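Local coordinates for lectin (PDB 4HR6), which binds carbohydrate as a snake gourd seed lectin and is a three-chain, nontoxic homologue of type II ribosome-inactivating proteins, at residues Ala27-Pro32 / Thr51-Thr56; Phe41-Gln46 / Phe63-Lys68; Pro139-Val144 / Glu172-Asn177. One frame throughout, in Å; residues are numbered along the deposited sequence.

Contact 1: Ala27-Pro32 / Thr51-Thr56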
# COMPACT_ATOMS: atom_id res chain seq x y z
N ALA B 27 -20.11 4.65 9.49
CA ALA B 27 -21.30 4.08 10.07
C ALA B 27 -22.24 5.21 10.48
O ALA B 27 -21.82 6.16 11.09
CB ALA B 27 -20.93 3.25 11.28
N VAL B 28 -23.51 5.11 10.13
CA VAL B 28 -24.48 6.15 10.49
C VAL B 28 -25.59 5.71 11.43
O VAL B 28 -26.20 6.54 12.11
CB VAL B 28 -25.13 6.78 9.23
CG1 VAL B 28 -24.08 7.36 8.32
CG2 VAL B 28 -25.98 5.79 8.47
N ALA B 29 -25.92 4.43 11.43
CA ALA B 29 -27.01 3.92 12.23
C ALA B 29 -26.93 2.42 12.35
O ALA B 29 -26.24 1.77 11.57
CB ALA B 29 -28.35 4.28 11.58
N TYR B 30 -27.64 1.88 13.33
CA TYR B 30 -27.84 0.43 13.39
C TYR B 30 -29.19 0.08 14.00
O TYR B 30 -29.80 0.91 14.67
CB TYR B 30 -26.73 -0.28 14.18
CG TYR B 30 -26.92 -0.32 15.69
CD1 TYR B 30 -27.44 -1.45 16.33
CD2 TYR B 30 -26.57 0.76 16.47
CE1 TYR B 30 -27.59 -1.50 17.70
CE2 TYR B 30 -26.73 0.74 17.84
CZ TYR B 30 -27.24 -0.40 18.44
OH TYR B 30 -27.39 -0.40 19.79
N GLN B 31 -29.58 -1.17 13.80
CA GLN B 31 -30.78 -1.73 14.39
C GLN B 31 -30.49 -3.15 14.92
O GLN B 31 -29.94 -3.98 14.20
CB GLN B 31 -31.89 -1.83 13.35
CG GLN B 31 -33.27 -1.99 13.99
CD GLN B 31 -34.33 -2.54 13.05
OE1 GLN B 31 -34.09 -2.77 11.87
NE2 GLN B 31 -35.53 -2.76 13.58
N PRO B 32 -30.86 -3.42 16.18
CA PRO B 32 -30.87 -4.83 16.61
C PRO B 32 -31.99 -5.58 15.91
O PRO B 32 -33.09 -5.06 15.84
CB PRO B 32 -31.14 -4.75 18.12
CG PRO B 32 -31.04 -3.31 18.50
CD PRO B 32 -31.23 -2.50 17.26
N THR B 51 -34.71 7.69 5.06
CA THR B 51 -34.69 6.48 4.26
C THR B 51 -34.36 5.22 5.04
O THR B 51 -34.62 4.14 4.53
CB THR B 51 -33.69 6.60 3.08
OG1 THR B 51 -32.42 6.99 3.57
CG2 THR B 51 -34.15 7.66 2.08
N LEU B 52 -33.77 5.31 6.23
CA LEU B 52 -33.38 4.08 6.95
C LEU B 52 -34.22 3.84 8.18
O LEU B 52 -34.46 4.74 8.96
CB LEU B 52 -31.92 4.15 7.41
CG LEU B 52 -30.83 4.24 6.36
CD1 LEU B 52 -29.52 4.61 7.03
CD2 LEU B 52 -30.73 2.92 5.61
N PHE B 53 -34.61 2.59 8.36
CA PHE B 53 -35.29 2.14 9.58
C PHE B 53 -36.49 3.01 9.89
O PHE B 53 -36.72 3.39 11.03
CB PHE B 53 -34.30 2.07 10.76
CG PHE B 53 -33.03 1.32 10.45
CD1 PHE B 53 -33.06 0.07 9.86
CD2 PHE B 53 -31.79 1.89 10.73
CE1 PHE B 53 -31.88 -0.61 9.56
CE2 PHE B 53 -30.62 1.21 10.43
CZ PHE B 53 -30.66 -0.03 9.85
N THR B 54 -37.26 3.33 8.86
CA THR B 54 -38.35 4.31 8.99
C THR B 54 -39.57 3.75 9.71
O THR B 54 -40.39 4.50 10.19
CB THR B 54 -38.76 4.86 7.61
OG1 THR B 54 -38.97 3.76 6.70
CG2 THR B 54 -37.65 5.73 7.07
N ASP B 55 -39.67 2.43 9.80
CA ASP B 55 -40.69 1.77 10.60
C ASP B 55 -40.15 1.40 11.99
O ASP B 55 -40.48 0.34 12.51
CB ASP B 55 -41.13 0.50 9.88
CG ASP B 55 -39.98 -0.46 9.67
OD1 ASP B 55 -38.91 -0.02 9.21
OD2 ASP B 55 -40.13 -1.65 10.01
N THR B 56 -39.32 2.26 12.59
CA THR B 56 -38.80 2.06 13.93
C THR B 56 -38.86 3.37 14.67
O THR B 56 -39.04 4.41 14.05
CB THR B 56 -37.32 1.53 13.91
OG1 THR B 56 -36.42 2.56 13.46
CG2 THR B 56 -37.20 0.37 13.00
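Phe53 and Gln31 make the largest part of this contact, and they meet through a CH-pi interaction. Gln31 CB stands over the centre of the Phe53 ring, 4.0 Å from its centroid and 13° off the ring normal. Farther out, Gln31 OE1 comes to 3.6 Å from Phe53 CD1, with the amide plane turned 53° against the ring. CG of Gln31 is anti to the backbone N (chi1 -162°) and the chain beyond it is extended, so that the amide runs past the ring to Thr56, the last residue of the turn, whose CG2 lies 3.6 Å from Gln31 NE2.

The remaining pairs across the contact are apolar. Ala29 CB approaches the edge of the Phe53 ring in its plane, 4.0 Å from CE2, which leaves the face to Gln31. One step back along the strand, Val28 CG2 touches Leu52 CD1 at 4.0 Å, the two side chains crossing at about a right angle.

Hydrogen bonds do not cross between the segments; they shape the loop itself. A type I turn runs from Phe53 to Thr56, with Thr56 OG1 donating to Phe53 O at 2.6 Å and Thr56 N adding a weak bond to the same oxygen. Thr56 OG1 is also bonded to Ser38 OG of strand 37-40.

Strands 37-40 and 57-60 are parallel neighbours joined through helix 46-51, which makes this a beta-alpha-beta crossover; its returning loop lays Leu52 and Phe53 on strand 26-32 of the N-terminal mixed sheet of the ribosome-inactivating-protein fold.

Contact 2: Phe41-Gln46 / Phe63-Lys68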
# COMPACT_ATOMS: atom_id res chain seq x y z
N PHE B 41 -26.27 8.03 14.77
CA PHE B 41 -25.27 8.97 15.25
C PHE B 41 -25.80 10.38 15.11
O PHE B 41 -26.58 10.68 14.22
CB PHE B 41 -23.95 8.82 14.48
CG PHE B 41 -23.15 7.61 14.88
CD1 PHE B 41 -23.28 6.42 14.20
CD2 PHE B 41 -22.30 7.66 15.97
CE1 PHE B 41 -22.57 5.30 14.58
CE2 PHE B 41 -21.58 6.54 16.36
CZ PHE B 41 -21.71 5.35 15.66
N LEU B 42 -25.33 11.24 16.00
CA LEU B 42 -25.72 12.62 16.08
C LEU B 42 -25.45 13.36 14.75
O LEU B 42 -26.19 14.25 14.37
CB LEU B 42 -24.97 13.26 17.24
CG LEU B 42 -25.30 14.68 17.69
CD1 LEU B 42 -26.79 14.87 17.94
CD2 LEU B 42 -24.49 14.97 18.95
N ASN B 43 -24.41 12.96 14.04
CA ASN B 43 -24.07 13.60 12.79
C ASN B 43 -24.44 12.76 11.59
O ASN B 43 -23.94 12.99 10.51
CB ASN B 43 -22.59 13.96 12.76
CG ASN B 43 -21.70 12.74 12.73
OD1 ASN B 43 -22.05 11.71 13.27
ND2 ASN B 43 -20.55 12.86 12.11
N ALA B 44 -25.33 11.78 11.76
CA ALA B 44 -25.81 11.07 10.58
C ALA B 44 -26.42 12.07 9.61
O ALA B 44 -27.08 13.03 10.05
CB ALA B 44 -26.87 10.05 10.95
N PRO B 45 -26.21 11.85 8.30
CA PRO B 45 -26.81 12.76 7.32
C PRO B 45 -28.34 12.73 7.36
O PRO B 45 -28.96 11.70 7.71
CB PRO B 45 -26.27 12.25 5.98
CG PRO B 45 -25.77 10.87 6.23
CD PRO B 45 -25.56 10.68 7.69
N GLN B 46 -28.95 13.85 7.00
CA GLN B 46 -30.41 14.03 7.08
C GLN B 46 -31.17 12.95 6.31
O GLN B 46 -32.19 12.43 6.77
CB GLN B 46 -30.79 15.38 6.49
CG GLN B 46 -30.48 16.56 7.36
CD GLN B 46 -31.24 17.81 6.93
OE1 GLN B 46 -30.77 18.57 6.08
NE2 GLN B 46 -32.39 18.02 7.52
N PHE B 63 -23.38 11.17 20.72
CA PHE B 63 -22.03 11.32 20.20
C PHE B 63 -22.07 11.06 18.71
O PHE B 63 -23.07 10.53 18.19
CB PHE B 63 -21.04 10.35 20.87
CG PHE B 63 -21.55 8.95 20.98
CD1 PHE B 63 -21.39 8.06 19.96
CD2 PHE B 63 -22.22 8.54 22.12
CE1 PHE B 63 -21.87 6.76 20.07
CE2 PHE B 63 -22.71 7.26 22.24
CZ PHE B 63 -22.54 6.37 21.22
N ASP B 64 -21.01 11.46 18.01
CA ASP B 64 -20.97 11.32 16.57
C ASP B 64 -19.98 10.23 16.16
O ASP B 64 -19.37 9.56 17.01
CB ASP B 64 -20.79 12.68 15.87
CG ASP B 64 -19.45 13.30 16.08
OD1 ASP B 64 -18.43 12.59 16.04
OD2 ASP B 64 -19.42 14.53 16.22
N ASN B 65 -19.89 9.99 14.86
CA ASN B 65 -19.14 8.86 14.36
C ASN B 65 -17.67 9.16 14.12
O ASN B 65 -16.99 8.38 13.50
CB ASN B 65 -19.80 8.28 13.11
CG ASN B 65 -19.98 9.28 12.01
OD1 ASN B 65 -19.26 10.26 11.93
ND2 ASN B 65 -20.92 9.02 11.12
N THR B 66 -17.18 10.31 14.56
CA THR B 66 -15.75 10.57 14.44
C THR B 66 -15.05 9.79 15.56
O THR B 66 -15.63 9.56 16.64
CB THR B 66 -15.40 12.05 14.63
OG1 THR B 66 -15.78 12.46 15.95
CG2 THR B 66 -16.10 12.92 13.58
N PHE B 67 -13.80 9.41 15.32
CA PHE B 67 -13.03 8.70 16.35
C PHE B 67 -12.86 9.53 17.62
O PHE B 67 -12.96 8.99 18.72
CB PHE B 67 -11.67 8.29 15.82
CG PHE B 67 -11.72 7.20 14.81
CD1 PHE B 67 -11.22 7.40 13.54
CD2 PHE B 67 -12.27 5.96 15.13
CE1 PHE B 67 -11.28 6.38 12.59
CE2 PHE B 67 -12.32 4.94 14.19
CZ PHE B 67 -11.83 5.16 12.93
N LYS B 68 -12.60 10.81 17.47
CA LYS B 68 -12.46 11.67 18.64
C LYS B 68 -13.71 11.63 19.51
O LYS B 68 -13.63 11.51 20.73
CB LYS B 68 -12.20 13.12 18.24
CG LYS B 68 -10.74 13.46 18.02
CD LYS B 68 -10.56 14.96 17.83
CE LYS B 68 -9.08 15.33 17.65
NZ LYS B 68 -8.50 14.76 16.40
O HOH W 1 -22.11 10.95 9.13
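Asn43 reaches across to Asp64 and Asn65 with every atom of its side chain. Its CB lies 3.8 Å from Asp64 CB, and chi1 of 67° sets CG between the backbone N and the carbonyl carbon, where it too packs on that methylene. At the tip the amide splits its work: OD1 accepts from Asn65 N at 3.2 Å, and ND2 donates to Asn65 OD1 at 2.9 Å with an N-H...O angle of 161°. The acceptor lies nearly in the amide plane of Asn43, whereas ND2 stands above the carbonyl plane of Asn65, since the two amides are turned 70° apart.

Beside this pair, Leu42 N donates to Phe63 O at 3.2 Å, and Asn65 CB sits over the centre of the Phe41 ring, 3.8 Å above its plane. A water bridges Asn43 O and Asn65 ND2. Asp64 OD1 accepts from both Thr66 N and Thr66 OG1, an Asx turn just before helix 67-74.

A single bond joins the side-chain amides; with the Asn65 N-H on OD1 it sets the flip of Asn43, while ND2 donating to Ala27 O helps orient Asn65. The helix start and two donors would probably favour a charged Asp64.

Contact 3: Pro139-Val144 / Glu172-Asn177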
# COMPACT_ATOMS: atom_id res chain seq x y z
N PRO B 139 -4.09 -1.82 18.99
CA PRO B 139 -3.47 -1.11 17.89
C PRO B 139 -2.43 -0.11 18.35
O PRO B 139 -2.62 0.55 19.37
CB PRO B 139 -4.63 -0.36 17.22
CG PRO B 139 -5.74 -0.39 18.19
CD PRO B 139 -5.55 -1.61 19.05
N ASP B 140 -1.36 0.00 17.60
CA ASP B 140 -0.32 0.97 17.89
C ASP B 140 -0.39 2.07 16.82
O ASP B 140 -1.34 2.13 16.06
CB ASP B 140 1.03 0.25 17.91
CG ASP B 140 2.03 0.88 18.89
OD1 ASP B 140 3.00 0.16 19.28
OD2 ASP B 140 1.86 2.07 19.27
N LEU B 141 0.64 2.90 16.75
CA LEU B 141 0.67 4.02 15.82
C LEU B 141 0.64 3.62 14.35
O LEU B 141 0.19 4.40 13.50
CB LEU B 141 1.91 4.88 16.09
CG LEU B 141 1.82 5.65 17.41
CD1 LEU B 141 3.15 6.30 17.76
CD2 LEU B 141 0.74 6.72 17.31
N ALA B 142 1.12 2.43 14.04
CA ALA B 142 1.01 1.91 12.69
C ALA B 142 -0.44 1.89 12.22
O ALA B 142 -0.75 2.40 11.15
CB ALA B 142 1.63 0.52 12.61
N ILE B 143 -1.33 1.30 13.01
CA ILE B 143 -2.73 1.22 12.67
C ILE B 143 -3.40 2.61 12.77
O ILE B 143 -4.05 3.04 11.84
CB ILE B 143 -3.45 0.17 13.54
CG1 ILE B 143 -2.97 -1.23 13.11
CG2 ILE B 143 -4.97 0.30 13.42
CD1 ILE B 143 -3.62 -2.42 13.78
N VAL B 144 -3.21 3.29 13.89
CA VAL B 144 -3.86 4.57 14.13
C VAL B 144 -3.53 5.62 13.08
O VAL B 144 -4.43 6.36 12.67
CB VAL B 144 -3.55 5.09 15.54
CG1 VAL B 144 -3.87 6.56 15.69
CG2 VAL B 144 -4.34 4.28 16.56
N GLU B 172 2.41 11.41 7.08
CA GLU B 172 3.23 10.86 8.13
C GLU B 172 2.66 9.55 8.63
O GLU B 172 1.64 9.53 9.31
CB GLU B 172 3.32 11.85 9.30
CG GLU B 172 3.64 13.26 8.86
CD GLU B 172 4.13 14.14 9.99
OE1 GLU B 172 3.43 14.28 11.00
OE2 GLU B 172 5.22 14.70 9.85
N LEU B 173 3.30 8.44 8.29
CA LEU B 173 2.89 7.13 8.77
C LEU B 173 3.95 6.53 9.68
O LEU B 173 5.11 6.93 9.66
CB LEU B 173 2.63 6.20 7.61
CG LEU B 173 1.49 6.58 6.66
CD1 LEU B 173 1.37 5.50 5.60
CD2 LEU B 173 0.18 6.75 7.40
N TYR B 174 3.52 5.58 10.50
CA TYR B 174 4.40 4.86 11.39
C TYR B 174 4.46 3.40 11.02
O TYR B 174 3.48 2.85 10.54
CB TYR B 174 3.92 5.01 12.83
CG TYR B 174 4.14 6.38 13.35
CD1 TYR B 174 3.17 7.37 13.20
CD2 TYR B 174 5.34 6.73 13.97
CE1 TYR B 174 3.37 8.65 13.67
CE2 TYR B 174 5.55 8.01 14.44
CZ TYR B 174 4.56 8.97 14.28
OH TYR B 174 4.76 10.25 14.75
N ASN B 175 5.62 2.77 11.25
CA ASN B 175 5.75 1.32 11.09
C ASN B 175 5.53 0.66 12.42
O ASN B 175 5.28 1.34 13.41
CB ASN B 175 7.07 0.92 10.41
CG ASN B 175 8.32 1.13 11.27
OD1 ASN B 175 8.27 1.44 12.46
ND2 ASN B 175 9.46 0.97 10.63
N SER B 176 5.57 -0.67 12.45
CA SER B 176 5.34 -1.42 13.68
C SER B 176 6.39 -1.20 14.77
O SER B 176 6.15 -1.54 15.93
CB SER B 176 5.21 -2.92 13.39
OG SER B 176 4.29 -3.16 12.35
N ASN B 177 7.55 -0.64 14.44
CA ASN B 177 8.53 -0.27 15.46
C ASN B 177 8.41 1.20 15.86
O ASN B 177 9.31 1.76 16.49
CB ASN B 177 9.95 -0.58 14.98
CG ASN B 177 10.23 -2.07 14.89
OD1 ASN B 177 9.83 -2.85 15.76
ND2 ASN B 177 10.91 -2.48 13.83
O HOH W 2 1.25 2.62 8.98
O HOH W 3 3.41 1.28 15.53
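Leu141 and Ala142, in the first turn of helix 141-159, pack on Tyr174, the last residue of strand 166-174 in a two-stranded antiparallel sheet. The tight part lies close to the backbone, at CA, CB and carbonyl atoms: Ala142 CA approaches Tyr174 O at 3.4 Å as a CA-H...O contact with 147° at the hydrogen. Leu141 CB and Tyr174 CB meet at 3.8 Å, and the alanine methyl lies 3.8 Å from Asn175 O. Tyr174 CG is anti to its carbonyl carbon (chi1 -71°), and the ring beyond presents one face to Leu141 CD1, which stands 4.4 Å from Tyr174 CD2.

The looser side lacks any direct hydrogen bond between the segments, and water does the joining. One water donates to both Ala142 O and Tyr174 O, the latter at 2.7 Å. Ser176 makes backbone hydrogen bonds to another lectin chain of the assembly, and Asn175 packs on Tyr264 of that chain.

Asp140, at the N-cap position, makes no capping bond; its carboxylate makes weak bonds to Leu141 N and to Asn178 ND2. A second water accepts from Ala142 N at 3.0 Å and donates to Asn175 O at 2.8 Å.

From the N terminus, strand 26-32 opens contact 1, which closes at residues 51-56 after 18 intervening residues. Contact 2 opens within that span, at 41-46, and closes beyond it at 63-68, so the two loops cross. They also touch: Phe41 N with Val28 O is a probable hydrogen bond 3.0 Å long. Together they tie the sheet's third strand to both flanks of helix 46-51 and to the loop leading into helix 67-74. Contact 3 follows in series, closing a 27-residue span that includes most of helix 141-159; its centre lies 34 Å from that of contact 1, across the chain's centre.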